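Local coordinates for DNA-binding protein (Silicibacter pomeroyi, PDB 3EUS), which is a DNA-binding protein of the Cro/C1-type (XRE) helix-turn-helix family, probably acting as a transcriptional regulator, at the interface of chains A and B. Coordinates in Å, arbitrary orientation; residue numbers count along the deposited sequence, not the author numbering. Chains: chain A/B, DNA-binding protein.

Contact 1 and contact 2 lie about 13 Å apart, measured between the centres of their C-alpha atoms, and belong to one two-fold symmetric interface between identical chains. Both set helix 56-65 of one chain against helix 72-81 (72-80 in chain B) of the other: A:Ala60, A:Ala64 and A:Leu69 face B:Val76, B:Ile79 and B:Ala80 in contact 1, and the same positions with the chains exchanged recur in contact 2. Contact 1 adds helix 10-25 of chain B, and contact 2 a water bridge. In these two patches the pairing is almost wholly apolar, and such a dimer could hold two helix-turn-helix units in a fixed relation, although the structure alone does not show that.

Contact 1: the interface of chains A and B. Residues chain A 56-57, 60, 64, 69; chain B 11, 15, 76, 79-80.
The flat groups in this contact are peptide carbonyls, and at one of them B:Ala80 meets A:Ala60. The B:Ala80 methyl CB sits over the face of the A:Ala60 carbonyl, 3.5 Å from its O, while A:Ala60 CB approaches the O of B:Val76 from a direction tilted off that peptide plane. Such closeness of helix 56-65 to helix 72-80 suits alanine, whose side chain is no more than a methyl. A:Ala64 CB extends the row against B:Ala80 CB at 3.6 Å. The branches of larger residues close around A:Ala60: B:Ile79 CG2 touches its CB at 3.6 Å, and B:Val76 CG1, anti to the backbone N (chi1 168°), reaches the same methyl at 3.7 Å.

Farther along, A:Ile57 spans two helices of chain B. Its CG1 lies 3.6 Å from CB of B:Glu11, the aliphatic root of an acidic side chain that crosses it at about a right angle. Its CD1 meets B:Leu15 CD2 at 3.6 Å, the two side chains sliding past each other in opposite directions, and also touches B:Ile79 CD1. A chi2 of 16° brings CD1 nearly eclipsed with CA, a strained or imperfectly modelled torsion. B:Leu15 CD2 also lies 3.7 Å from A:Val56 CB, so one methyl touches two successive residues. An alanine in place of A:Ile57 would probably open a gap beside B:Leu15 CD2 and B:Ile79 CD1 and leave B:Leu15 freer to turn. No polar bond crosses this patch; shape and apolar burial join the chains, which probably helps the protein to dimerise.

Contact 2: the interface of chains A and B. Residues chain A 73, 76-77, 79-80; chain B 59-60, 64, 69, 72.
A:Val76 lies at the heart of this patch, with its two methyls turned to different partners. CG1, anti to the backbone N (chi1 168°), presses on the backbone of helix 56-65 in chain B, 3.6 Å from B:Ala60 CA. CG2 reaches B:Val72 CG1 at 3.8 Å, and the two valine side chains approach tip to tip. Valine suits both duties: it branches at CB, so its methyls spread close to the helix and pack without a long, flexible chain. One turn on, A:Ala80 CB meets B:Ala64 CB at 3.5 Å, methyl against methyl, as in the symmetry-related pair; small residues let the helices run this close.

B:Leu69 covers the same cluster from the short 3-10 helix 69-71. Its CG, beside the backbone N and anti to the carbonyl carbon (chi1 -79°), carries CD2 toward A:Val76 CG1, 4.0 Å away, where it also brushes CA of A:Ala77. Leucine, longer than valine, can reach from its own backbone to the partner helix, and it buries more surface than any other residue of the patch, 56 Å². A:Ala77, having only a methyl, lets that branch settle near its backbone.

Around this core lie supporting groups. A:Ile79 CG2 touches B:Ala60 CB at 3.8 Å, a marginal contact on a different side from A:Val76 CG1. B:Phe59, next to B:Ala60 in sequence, presents the CD2 corner of its ring to A:Val76 CG1, which approaches obliquely from above the ring plane in a looser contact. No direct polar bond joins the chains here. At the rim, however, one water bridges two main-chain carbonyls at an O-water-O angle of about 133°, standing 3.1 Å from A:Ser73 O and equally far from B:Leu69 O.

Contact 1: the interface of chains A and B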
loop_
_atom_site.group_PDB
_atom_site.type_symbol
_atom_site.label_atom_id
_atom_site.label_comp_id
_atom_site.label_asym_id
_atom_site.label_seq_id
_atom_site.Cartn_x
_atom_site.Cartn_y
_atom_site.Cartn_z
ATOM N N VAL A 56 3.735 0.712 -1.445
ATOM C CA VAL A 56 2.524 1.379 -1.937
ATOM C C VAL A 56 2.581 1.633 -3.447
ATOM O O VAL A 56 1.566 1.533 -4.134
ATOM C CB VAL A 56 2.234 2.715 -1.183
ATOM C CG1 VAL A 56 1.014 3.491 -1.850
ATOM C CG2 VAL A 56 1.945 2.374 0.251
ATOM N N ILE A 57 3.764 1.987 -3.963
ATOM C CA ILE A 57 3.901 2.359 -5.347
ATOM C C ILE A 57 3.712 1.069 -6.184
ATOM O O ILE A 57 2.990 1.086 -7.216
ATOM C CB ILE A 57 5.276 3.015 -5.646
ATOM C CG1 ILE A 57 5.408 4.448 -5.088
ATOM C CG2 ILE A 57 5.501 3.061 -7.125
ATOM C CD1 ILE A 57 4.444 4.863 -4.104
ATOM N N ALA A 60 -0.002 0.270 -6.183
ATOM C CA ALA A 60 -0.687 1.104 -7.160
ATOM C C ALA A 60 -0.514 0.528 -8.558
ATOM O O ALA A 60 -1.490 0.434 -9.324
ATOM C CB ALA A 60 -0.164 2.618 -7.047
ATOM N N ALA A 64 -3.549 -1.057 -10.883
ATOM C CA ALA A 64 -3.798 -0.471 -12.186
ATOM C C ALA A 64 -3.650 -1.451 -13.323
ATOM O O ALA A 64 -4.444 -1.404 -14.283
ATOM C CB ALA A 64 -2.816 0.758 -12.452
ATOM N N LEU A 69 -8.340 -0.260 -9.868
ATOM C CA LEU A 69 -8.133 0.950 -9.050
ATOM C C LEU A 69 -9.468 1.275 -8.334
ATOM O O LEU A 69 -9.455 1.774 -7.220
ATOM C CB LEU A 69 -7.638 2.128 -9.874
ATOM C CG LEU A 69 -6.195 2.019 -10.366
ATOM C CD1 LEU A 69 -5.954 3.153 -11.396
ATOM C CD2 LEU A 69 -5.266 2.047 -9.161
ATOM N N GLU B 11 6.903 9.316 -7.737
ATOM C CA GLU B 11 5.815 8.600 -7.058
ATOM C C GLU B 11 6.062 8.572 -5.546
ATOM O O GLU B 11 5.152 8.882 -4.749
ATOM C CB GLU B 11 5.704 7.152 -7.514
ATOM C CG GLU B 11 5.249 6.963 -8.964
ATOM C CD GLU B 11 6.390 6.898 -9.962
ATOM O OE1 GLU B 11 7.361 7.695 -9.872
ATOM O OE2 GLU B 11 6.255 6.052 -10.890
ATOM N N LEU B 15 3.891 10.516 -2.830
ATOM C CA LEU B 15 3.338 9.740 -1.676
ATOM C C LEU B 15 3.674 10.395 -0.346
ATOM O O LEU B 15 2.803 10.649 0.495
ATOM C CB LEU B 15 3.831 8.317 -1.688
ATOM C CG LEU B 15 3.270 7.399 -0.543
ATOM C CD1 LEU B 15 1.722 7.427 -0.384
ATOM C CD2 LEU B 15 3.811 5.997 -0.717
ATOM N N VAL B 76 -3.673 6.766 -4.741
ATOM C CA VAL B 76 -3.155 5.552 -5.383
ATOM C C VAL B 76 -3.312 5.612 -6.910
ATOM O O VAL B 76 -2.390 5.196 -7.696
ATOM C CB VAL B 76 -3.839 4.307 -4.759
ATOM C CG1 VAL B 76 -3.560 3.053 -5.604
ATOM C CG2 VAL B 76 -3.341 4.056 -3.348
ATOM N N ILE B 79 -0.607 7.954 -8.342
ATOM C CA ILE B 79 0.635 7.220 -8.402
ATOM C C ILE B 79 0.650 6.275 -9.588
ATOM O O ILE B 79 1.562 6.274 -10.370
ATOM C CB ILE B 79 0.907 6.455 -7.114
ATOM C CG1 ILE B 79 1.252 7.415 -5.988
ATOM C CG2 ILE B 79 1.987 5.463 -7.314
ATOM C CD1 ILE B 79 1.129 6.835 -4.660
ATOM N N ALA B 80 -0.400 5.498 -9.726
ATOM C CA ALA B 80 -0.459 4.487 -10.754
ATOM C C ALA B 80 -0.384 5.069 -12.158
ATOM O O ALA B 80 0.245 4.532 -13.024
ATOM C CB ALA B 80 -1.684 3.684 -10.593
#

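Contact 2: the interface of chains A and B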
loop_
_atom_site.group_PDB
_atom_site.type_symbol
_atom_site.label_atom_id
_atom_site.label_comp_id
_atom_site.label_asym_id
_atom_site.label_seq_id
_atom_site.Cartn_x
_atom_site.Cartn_y
_atom_site.Cartn_z
ATOM N N SER A 73 -9.954 1.567 -2.544
ATOM C CA SER A 73 -10.448 2.173 -1.305
ATOM C C SER A 73 -10.967 1.074 -0.345
ATOM O O SER A 73 -10.712 1.097 0.848
ATOM C CB SER A 73 -11.517 3.231 -1.628
ATOM O OG SER A 73 -12.003 3.743 -0.452
ATOM N N VAL A 76 -7.989 -1.056 1.211
ATOM C CA VAL A 76 -7.213 -0.302 2.188
ATOM C C VAL A 76 -8.046 -0.043 3.448
ATOM O O VAL A 76 -7.571 -0.243 4.555
ATOM C CB VAL A 76 -6.689 1.025 1.550
ATOM C CG1 VAL A 76 -6.111 1.988 2.654
ATOM C CG2 VAL A 76 -5.743 0.801 0.381
ATOM N N ALA A 77 -9.339 0.294 3.294
ATOM C CA ALA A 77 -10.200 0.489 4.456
ATOM C C ALA A 77 -10.374 -0.805 5.248
ATOM O O ALA A 77 -10.451 -0.771 6.475
ATOM C CB ALA A 77 -11.619 1.027 4.023
ATOM N N ILE A 79 -8.282 -3.389 5.364
ATOM C CA ILE A 79 -7.015 -3.601 6.076
ATOM C C ILE A 79 -6.974 -2.734 7.321
ATOM O O ILE A 79 -6.664 -3.269 8.415
ATOM C CB ILE A 79 -5.773 -3.373 5.197
ATOM C CG1 ILE A 79 -5.658 -4.473 4.119
ATOM C CG2 ILE A 79 -4.511 -3.295 6.084
ATOM C CD1 ILE A 79 -4.859 -4.073 2.995
ATOM N N ALA A 80 -7.356 -1.444 7.196
ATOM C CA ALA A 80 -7.257 -0.444 8.276
ATOM C C ALA A 80 -8.089 -0.781 9.513
ATOM O O ALA A 80 -7.641 -0.570 10.655
ATOM C CB ALA A 80 -7.587 1.021 7.770
ATOM N N PHE B 59 0.497 2.008 5.226
ATOM C CA PHE B 59 -0.233 3.007 4.481
ATOM C C PHE B 59 -1.714 3.086 4.921
ATOM O O PHE B 59 -2.219 4.164 5.239
ATOM C CB PHE B 59 -0.098 2.752 2.981
ATOM C CG PHE B 59 -0.896 3.694 2.126
ATOM C CD1 PHE B 59 -0.564 5.020 2.048
ATOM C CD2 PHE B 59 -2.036 3.253 1.452
ATOM C CE1 PHE B 59 -1.352 5.913 1.229
ATOM C CE2 PHE B 59 -2.763 4.134 0.590
ATOM C CZ PHE B 59 -2.436 5.428 0.484
ATOM N N ALA B 60 -2.399 1.955 4.944
ATOM C CA ALA B 60 -3.775 1.865 5.427
ATOM C C ALA B 60 -3.979 2.419 6.847
ATOM O O ALA B 60 -4.908 3.204 7.128
ATOM C CB ALA B 60 -4.247 0.410 5.359
ATOM N N ALA B 64 -5.918 5.854 7.807
ATOM C CA ALA B 64 -7.093 5.713 8.691
ATOM C C ALA B 64 -6.926 6.581 9.920
ATOM O O ALA B 64 -7.898 7.200 10.367
ATOM C CB ALA B 64 -7.318 4.265 9.088
ATOM N N LEU B 69 -9.284 8.086 4.799
ATOM C CA LEU B 69 -9.537 6.906 4.004
ATOM C C LEU B 69 -10.298 7.343 2.742
ATOM O O LEU B 69 -10.235 6.647 1.709
ATOM C CB LEU B 69 -10.299 5.848 4.828
ATOM C CG LEU B 69 -9.467 5.007 5.798
ATOM C CD1 LEU B 69 -10.444 4.117 6.635
ATOM C CD2 LEU B 69 -8.377 4.209 5.055
ATOM N N VAL B 72 -7.740 8.009 -0.282
ATOM C CA VAL B 72 -6.897 6.861 -0.643
ATOM C C VAL B 72 -6.927 6.576 -2.160
ATOM O O VAL B 72 -5.855 6.452 -2.859
ATOM C CB VAL B 72 -7.250 5.621 0.187
ATOM C CG1 VAL B 72 -6.700 4.342 -0.491
ATOM C CG2 VAL B 72 -6.634 5.744 1.582
HETATM O O HOH W 1 -9.380 3.700 1.797
#